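Local coordinates for tryptophan decarboxylase 1 (Oryza sativa subsp. japonica, PDB 6KHO), which catalyses the pyridoxal 5'-phosphate-dependent decarboxylation of L-tryptophan to tryptamine and of 5-hydroxy-L-tryptophan to serotonin, at residues F127-S132 with N362-S367; L353-E358 with D372-Q377; A457-M462 with G480-R485. All coordinates share one frame; numbering follows the deposited sequence.

Interactions 1 and 2 are neighbours, their centres 11 Å apart, and their segments alternate along the chain. Asp372, at the start of 372-377, joins them: its OD1 lies 2.9 Å from Trp129 N, probably as a hydrogen bond. Both lie near the catalytic proton donor Tyr359, which follows 353-358 and precedes 362-367. The side chain of Pro357 is about 4 Å from that of Tyr359, and Thr128 about 8 Å. Val380, which binds pyridoxal 5'-phosphate, has its side chain about 4 Å from that of Lys374. Interaction 3 is separate, away from the annotated sites, with its centre 54 Å from that of interaction 1 and 47 Å from that of interaction 2.

Interaction 1 of 3, residues F127-S132 with N362-S367; sequences FTWQAS and NHASDS
Trp129 and Ala364 form the tight part of this contact. The Ala364 methyl meets the six-membered part of the indole obliquely, with CB 3.5 Å from Trp129 CE3 and almost as near CZ3; a residue as small as alanine lets the short helix approach this closely. Gln130 CB rests 3.6 Å from Asn362 OD1. Asn362 is the N-cap residue: with CG between the backbone N and the carbonyl carbon (chi1 63°), its OD1 makes the capping bond, accepting from Ser365 N at 2.9 Å, nearly straight (168°), the donor above the carbonyl plane. Asparagine suits the place because a short amide can cap the helix while its ND2 donates to Leu360 O.

The looser side is bridged by two waters, and no direct hydrogen bond joins the segments. One water accepts from Gln130 N and donates to Asn362 OD1, 2.9 Å from each, in the plane of the indole at its edge. A second accepts from Gln130 NE2 at 2.7 Å and from Ala364 N at 3.0 Å. Thr128 OG1 accepts from Ala131 N, an ST motif overlapping the type I turn from Trp129 to Ser132.

The turn lies in the loop between helices 110-122 and 133-149, the latter supplying Glu137 to Trp129 NE1. It faces helix 363-366, while Gln130 O and Ala131 O bond to Thr93 and Trp95 of the second subunit.

Interaction 2 of 3, residues L353-E358 with D372-Q377; sequences LETNPE and DLKDMQ
Glu354 and Asp375 bring their CA atoms to 4.3 Å, where the end of a helix running into a loop meets a 3-10 turn. The first backbone has just left helix 346-353 and runs extended through Thr355; the other makes its short turn at 373-375, closed by Asp375 N to Asp372 O. Along this approach Leu353 CB lies 3.3 Å from Asp375 O, a buried carbonyl with no hydrogen-bond partner in the model, and Leu353 CD1 covers the backbone of Met376 and Gln377.

The polar centre is the ammonium group of Lys374. Its chain runs extended from CB to CE, then bends (chi4 74°), turning NZ to three oxygens. NZ donates to Thr355 O at 2.7 Å, from above the carbonyl plane, to Thr355 OG1 at 3.0 Å, and to Asp375 OD1 at 2.9 Å in a salt bridge on the syn side. Threonine suits this place because its hydroxyl adds a second oxygen beside the carbonyl that any residue would offer. Thr355 N adds a weak bond to Asp375 OD1. A leucine in place of Lys374 would probably leave both Thr355 oxygens without their ammonium donor and the Asp375 carboxylate without its counter-charge, held less firmly.

The contact closes the base of the loop that carries Tyr359. Around it, Leu353 and Gln377 touch helix 175-194, Met376 rests on strand 168-172, and Lys219 of the second subunit bonds to Leu353 O and Gln377 O.

Interaction 3 of 3, residues A457-M462 with G480-R485; sequences ANRELM and GRFVLR
Asn458 begins the contact by setting its CB 3.6 Å from CD1 of Phe482, obliquely to the ring. Its OD1 accepts from Ile440 N on the adjacent strand 435-440 and its ND2 donates weakly to Ala454 O, so an asparagine here serves both helix and sheet. At Arg459 the aliphatic base matters: Phe482 offers Arg459 CB a flat face, 4.2 Å from the centroid and 27° off the normal, a CH-pi contact, while the guanidinium forms a salt bridge with Glu463. Leu461 CD2 then meets Leu484 CD1 at 4.0 Å, two branched chains filling the space between helix and strand. Met462 CB lies 3.7 Å from Leu484 CD2, and its flexible chain brings CE to the edge of the Phe482 ring, 4.3 Å from CZ.

Phe482 and Leu484 both point at helix 451-468, whose short segment runs at 27° to the strand, a helix packed on one face of the small antiparallel sheet near the C-terminus. No hydrogen bond joins 457-462 to 480-485, which meet by shape and apolar burial. The Asn458 amide, bonded to the neighbouring strand, and the Arg459 guanidinium have partners outside, whereas Phe482 O is buried without one.

Interaction 1 of 3, residues F127-S132 with N362-S367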
# COMPACT_ATOMS: atom_id res chain seq x y z
N PHE A 127 -5.81 7.96 8.63
CA PHE A 127 -4.77 7.63 9.61
C PHE A 127 -5.34 7.56 11.03
O PHE A 127 -4.88 6.74 11.84
CB PHE A 127 -3.62 8.63 9.54
CG PHE A 127 -3.99 10.04 9.12
CD1 PHE A 127 -4.70 10.89 9.96
CD2 PHE A 127 -3.54 10.54 7.91
CE1 PHE A 127 -4.99 12.21 9.57
CE2 PHE A 127 -3.83 11.85 7.50
CZ PHE A 127 -4.56 12.68 8.33
N THR A 128 -6.31 8.40 11.35
CA THR A 128 -7.02 8.35 12.62
C THR A 128 -8.51 8.19 12.36
O THR A 128 -9.02 8.49 11.27
CB THR A 128 -6.80 9.62 13.47
OG1 THR A 128 -7.29 10.77 12.77
CG2 THR A 128 -5.30 9.82 13.83
N TRP A 129 -9.20 7.69 13.40
CA TRP A 129 -10.66 7.64 13.39
C TRP A 129 -11.25 9.02 13.08
O TRP A 129 -12.12 9.15 12.21
CB TRP A 129 -11.16 7.12 14.75
CG TRP A 129 -12.67 7.10 14.90
CD1 TRP A 129 -13.51 6.07 14.61
CD2 TRP A 129 -13.50 8.18 15.37
NE1 TRP A 129 -14.83 6.44 14.85
CE2 TRP A 129 -14.84 7.72 15.34
CE3 TRP A 129 -13.24 9.47 15.85
CZ2 TRP A 129 -15.92 8.52 15.74
CZ3 TRP A 129 -14.32 10.28 16.23
CH2 TRP A 129 -15.64 9.79 16.17
N GLN A 130 -10.76 10.06 13.75
CA GLN A 130 -11.31 11.40 13.55
C GLN A 130 -11.12 11.89 12.12
O GLN A 130 -11.98 12.61 11.60
CB GLN A 130 -10.68 12.38 14.54
CG GLN A 130 -11.29 13.78 14.47
CD GLN A 130 -12.78 13.77 14.73
OE1 GLN A 130 -13.60 13.66 13.80
NE2 GLN A 130 -13.14 13.90 15.99
N ALA A 131 -9.99 11.51 11.49
CA ALA A 131 -9.69 11.85 10.10
C ALA A 131 -10.76 11.42 9.13
O ALA A 131 -10.80 11.96 8.01
CB ALA A 131 -8.39 11.19 9.64
N SER A 132 -11.63 10.44 9.52
CA SER A 132 -12.87 10.05 8.85
C SER A 132 -13.52 8.86 9.55
O SER A 132 -13.19 7.70 9.25
CB SER A 132 -12.62 9.69 7.38
OG SER A 132 -13.86 9.60 6.70
N ASN A 362 -6.21 14.31 18.93
CA ASN A 362 -7.64 14.62 18.93
C ASN A 362 -8.29 13.93 20.12
O ASN A 362 -7.76 12.96 20.68
CB ASN A 362 -8.31 14.19 17.63
CG ASN A 362 -8.25 12.69 17.41
OD1 ASN A 362 -9.16 11.96 17.79
ND2 ASN A 362 -7.14 12.23 16.85
N HIS A 363 -9.47 14.43 20.49
CA HIS A 363 -10.14 13.95 21.70
C HIS A 363 -10.47 12.46 21.60
O HIS A 363 -10.30 11.73 22.58
CB HIS A 363 -11.39 14.78 21.97
CG HIS A 363 -11.10 16.24 22.20
ND1 HIS A 363 -10.01 16.67 22.94
CD2 HIS A 363 -11.74 17.36 21.79
CE1 HIS A 363 -9.99 17.99 22.96
NE2 HIS A 363 -11.03 18.44 22.28
N ALA A 364 -10.95 11.99 20.45
CA ALA A 364 -11.31 10.58 20.31
C ALA A 364 -10.11 9.66 20.50
O ALA A 364 -10.18 8.66 21.22
CB ALA A 364 -11.96 10.33 18.95
N SER A 365 -8.99 9.99 19.85
CA SER A 365 -7.77 9.22 20.05
C SER A 365 -7.33 9.22 21.51
O SER A 365 -6.90 8.19 22.05
CB SER A 365 -6.64 9.78 19.17
OG SER A 365 -6.78 9.39 17.81
N ASP A 366 -7.40 10.39 22.17
CA ASP A 366 -6.98 10.49 23.57
C ASP A 366 -7.84 9.63 24.49
O ASP A 366 -7.37 9.19 25.54
CB ASP A 366 -7.07 11.95 24.04
CG ASP A 366 -5.95 12.83 23.50
OD1 ASP A 366 -4.95 12.29 22.99
OD2 ASP A 366 -6.09 14.07 23.60
N SER A 367 -9.11 9.44 24.13
CA SER A 367 -10.05 8.74 24.99
C SER A 367 -9.76 7.25 25.10
O SER A 367 -10.29 6.60 26.01
CB SER A 367 -11.47 8.94 24.47
OG SER A 367 -11.72 8.04 23.39
O HOH W 1 -9.30 9.54 16.21
O HOH W 2 -12.01 13.85 18.42

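Interaction 2 of 3, residues L353-E358 with D372-Q377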
# COMPACT_ATOMS: atom_id res chain seq x y z
N LEU A 353 4.21 -0.06 16.81
CA LEU A 353 3.87 0.69 15.60
C LEU A 353 3.28 2.07 15.87
O LEU A 353 3.19 2.88 14.94
CB LEU A 353 2.88 -0.11 14.74
CG LEU A 353 3.35 -1.47 14.23
CD1 LEU A 353 2.20 -2.21 13.57
CD2 LEU A 353 4.50 -1.27 13.27
N GLU A 354 2.88 2.36 17.11
CA GLU A 354 2.16 3.60 17.37
C GLU A 354 3.11 4.80 17.36
O GLU A 354 4.31 4.68 17.63
CB GLU A 354 1.43 3.54 18.71
CG GLU A 354 2.36 3.53 19.94
CD GLU A 354 1.65 3.11 21.22
OE1 GLU A 354 0.40 3.19 21.27
OE2 GLU A 354 2.35 2.69 22.17
N THR A 355 2.55 5.95 16.99
CA THR A 355 3.18 7.26 17.10
C THR A 355 2.14 8.22 17.66
O THR A 355 0.94 7.94 17.64
CB THR A 355 3.69 7.80 15.75
OG1 THR A 355 2.60 7.84 14.81
CG2 THR A 355 4.81 6.92 15.21
N ASN A 356 2.59 9.36 18.17
CA ASN A 356 1.67 10.34 18.75
C ASN A 356 2.11 11.75 18.36
O ASN A 356 2.34 12.60 19.22
CB ASN A 356 1.58 10.17 20.27
CG ASN A 356 0.33 10.84 20.86
OD1 ASN A 356 -0.69 11.02 20.18
ND2 ASN A 356 0.41 11.22 22.13
N PRO A 357 2.21 12.04 17.06
CA PRO A 357 2.61 13.38 16.64
C PRO A 357 1.54 14.40 16.98
O PRO A 357 0.34 14.12 16.91
CB PRO A 357 2.78 13.24 15.12
CG PRO A 357 1.80 12.20 14.75
CD PRO A 357 1.77 11.22 15.91
N GLU A 358 2.00 15.60 17.36
CA GLU A 358 1.10 16.62 17.89
C GLU A 358 0.01 16.99 16.88
O GLU A 358 -1.16 17.17 17.26
CB GLU A 358 1.91 17.86 18.27
CG GLU A 358 1.09 19.01 18.82
CD GLU A 358 0.52 18.71 20.20
OE1 GLU A 358 1.27 18.18 21.06
OE2 GLU A 358 -0.68 18.97 20.41
N ASP A 372 -6.70 4.00 16.08
CA ASP A 372 -6.24 4.71 14.89
C ASP A 372 -5.38 3.74 14.09
O ASP A 372 -4.39 3.20 14.60
CB ASP A 372 -5.45 5.96 15.28
CG ASP A 372 -6.28 6.92 16.11
OD1 ASP A 372 -7.41 7.24 15.68
OD2 ASP A 372 -5.82 7.34 17.19
N LEU A 373 -5.78 3.49 12.84
CA LEU A 373 -5.19 2.38 12.11
C LEU A 373 -3.79 2.69 11.59
O LEU A 373 -3.09 1.76 11.18
CB LEU A 373 -6.12 1.92 10.98
CG LEU A 373 -7.40 1.29 11.56
CD1 LEU A 373 -8.46 1.02 10.50
CD2 LEU A 373 -7.13 0.03 12.35
N LYS A 374 -3.34 3.94 11.64
CA LYS A 374 -1.91 4.19 11.47
C LYS A 374 -1.07 3.42 12.48
O LYS A 374 0.11 3.13 12.21
CB LYS A 374 -1.61 5.68 11.59
CG LYS A 374 -1.86 6.25 12.98
CD LYS A 374 -1.38 7.70 13.02
CE LYS A 374 -1.47 8.28 14.42
NZ LYS A 374 -0.40 7.69 15.28
N ASP A 375 -1.64 3.06 13.63
CA ASP A 375 -0.90 2.35 14.67
C ASP A 375 -0.91 0.85 14.47
O ASP A 375 -0.40 0.12 15.31
CB ASP A 375 -1.47 2.71 16.05
CG ASP A 375 -1.32 4.19 16.41
OD1 ASP A 375 -0.43 4.88 15.87
OD2 ASP A 375 -2.10 4.66 17.25
N MET A 376 -1.48 0.36 13.35
CA MET A 376 -1.52 -1.06 13.03
C MET A 376 -0.84 -1.36 11.69
O MET A 376 -1.02 -2.46 11.15
CB MET A 376 -2.96 -1.56 13.00
CG MET A 376 -3.68 -1.45 14.33
SD MET A 376 -3.34 -2.90 15.32
CE MET A 376 -4.27 -4.16 14.43
N GLN A 377 -0.06 -0.42 11.15
CA GLN A 377 0.52 -0.56 9.82
C GLN A 377 1.85 0.16 9.80
O GLN A 377 2.23 0.82 10.77
CB GLN A 377 -0.41 0.02 8.73
CG GLN A 377 -0.54 1.53 8.86
CD GLN A 377 -1.50 2.16 7.83
OE1 GLN A 377 -2.37 1.50 7.28
NE2 GLN A 377 -1.31 3.45 7.57
O HOH W 3 1.70 5.32 13.83
O HOH W 4 -1.39 6.52 18.78

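Interaction 3 of 3, residues A457-M462 with G480-R485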
# COMPACT_ATOMS: atom_id res chain seq x y z
N ALA A 457 10.36 -31.98 -21.62
CA ALA A 457 9.08 -32.09 -22.31
C ALA A 457 8.04 -31.16 -21.70
O ALA A 457 7.25 -30.53 -22.41
CB ALA A 457 8.58 -33.54 -22.26
N ASN A 458 8.04 -31.05 -20.37
CA ASN A 458 7.07 -30.18 -19.71
C ASN A 458 7.39 -28.72 -19.97
O ASN A 458 6.48 -27.91 -20.17
CB ASN A 458 7.04 -30.48 -18.21
CG ASN A 458 6.35 -31.78 -17.91
OD1 ASN A 458 5.14 -31.90 -18.09
ND2 ASN A 458 7.10 -32.77 -17.45
N ARG A 459 8.67 -28.35 -19.98
CA ARG A 459 9.03 -26.98 -20.31
C ARG A 459 8.63 -26.63 -21.73
O ARG A 459 8.17 -25.52 -22.01
CB ARG A 459 10.52 -26.74 -20.09
CG ARG A 459 10.96 -25.39 -20.59
CD ARG A 459 12.42 -25.11 -20.28
NE ARG A 459 12.62 -24.45 -18.99
CZ ARG A 459 12.27 -23.20 -18.72
NH1 ARG A 459 11.68 -22.45 -19.66
NH2 ARG A 459 12.50 -22.68 -17.52
N GLU A 460 8.80 -27.58 -22.66
CA GLU A 460 8.36 -27.38 -24.04
C GLU A 460 6.85 -27.22 -24.11
O GLU A 460 6.35 -26.29 -24.76
CB GLU A 460 8.83 -28.55 -24.90
CG GLU A 460 8.47 -28.45 -26.38
CD GLU A 460 9.44 -27.57 -27.16
OE1 GLU A 460 9.11 -27.18 -28.30
OE2 GLU A 460 10.53 -27.28 -26.63
N LEU A 461 6.12 -28.11 -23.45
CA LEU A 461 4.66 -28.02 -23.40
C LEU A 461 4.22 -26.63 -22.93
O LEU A 461 3.41 -25.97 -23.59
CB LEU A 461 4.11 -29.10 -22.47
CG LEU A 461 2.59 -29.14 -22.31
CD1 LEU A 461 1.92 -29.16 -23.68
CD2 LEU A 461 2.16 -30.33 -21.46
N MET A 462 4.77 -26.17 -21.81
CA MET A 462 4.39 -24.88 -21.24
C MET A 462 4.64 -23.74 -22.21
O MET A 462 3.77 -22.88 -22.42
CB MET A 462 5.16 -24.66 -19.93
CG MET A 462 5.01 -23.26 -19.34
SD MET A 462 6.11 -22.98 -17.93
CE MET A 462 7.63 -22.43 -18.72
N GLY A 480 12.27 -31.77 -6.75
CA GLY A 480 13.26 -31.81 -7.80
C GLY A 480 12.73 -31.98 -9.21
O GLY A 480 13.51 -32.21 -10.14
N ARG A 481 11.42 -31.85 -9.40
CA ARG A 481 10.77 -32.14 -10.68
C ARG A 481 10.14 -30.88 -11.26
O ARG A 481 9.59 -30.04 -10.53
CB ARG A 481 9.70 -33.22 -10.51
CG ARG A 481 10.28 -34.56 -10.12
CD ARG A 481 10.44 -35.44 -11.33
NE ARG A 481 11.48 -34.99 -12.27
CZ ARG A 481 12.79 -34.99 -12.04
NH1 ARG A 481 13.28 -35.44 -10.89
NH2 ARG A 481 13.63 -34.55 -12.96
N PHE A 482 10.22 -30.75 -12.59
CA PHE A 482 9.52 -29.69 -13.31
C PHE A 482 8.04 -30.00 -13.36
O PHE A 482 7.64 -31.07 -13.85
CB PHE A 482 10.09 -29.55 -14.72
CG PHE A 482 9.75 -28.25 -15.40
CD1 PHE A 482 8.54 -28.08 -16.04
CD2 PHE A 482 10.66 -27.20 -15.40
CE1 PHE A 482 8.23 -26.90 -16.68
CE2 PHE A 482 10.36 -26.01 -16.04
CZ PHE A 482 9.13 -25.86 -16.68
N VAL A 483 7.21 -29.09 -12.85
CA VAL A 483 5.78 -29.30 -12.70
C VAL A 483 5.03 -28.10 -13.28
O VAL A 483 5.47 -26.95 -13.14
CB VAL A 483 5.40 -29.54 -11.22
CG1 VAL A 483 3.90 -29.54 -11.03
CG2 VAL A 483 6.01 -30.86 -10.73
N LEU A 484 3.92 -28.37 -13.96
CA LEU A 484 3.05 -27.31 -14.45
C LEU A 484 1.94 -27.06 -13.43
O LEU A 484 1.28 -28.01 -12.98
CB LEU A 484 2.44 -27.69 -15.80
CG LEU A 484 3.41 -27.87 -16.98
CD1 LEU A 484 2.67 -27.89 -18.31
CD2 LEU A 484 4.47 -26.77 -16.98
N ARG A 485 1.74 -25.80 -13.07
CA ARG A 485 0.59 -25.40 -12.27
C ARG A 485 -0.59 -25.04 -13.16
O ARG A 485 -0.43 -24.39 -14.19
CB ARG A 485 0.95 -24.20 -11.38
CG ARG A 485 2.02 -24.48 -10.34
CD ARG A 485 2.45 -23.20 -9.64
NE ARG A 485 1.56 -22.82 -8.55
CZ ARG A 485 0.53 -21.98 -8.67
NH1 ARG A 485 0.24 -21.43 -9.86
NH2 ARG A 485 -0.22 -21.69 -7.61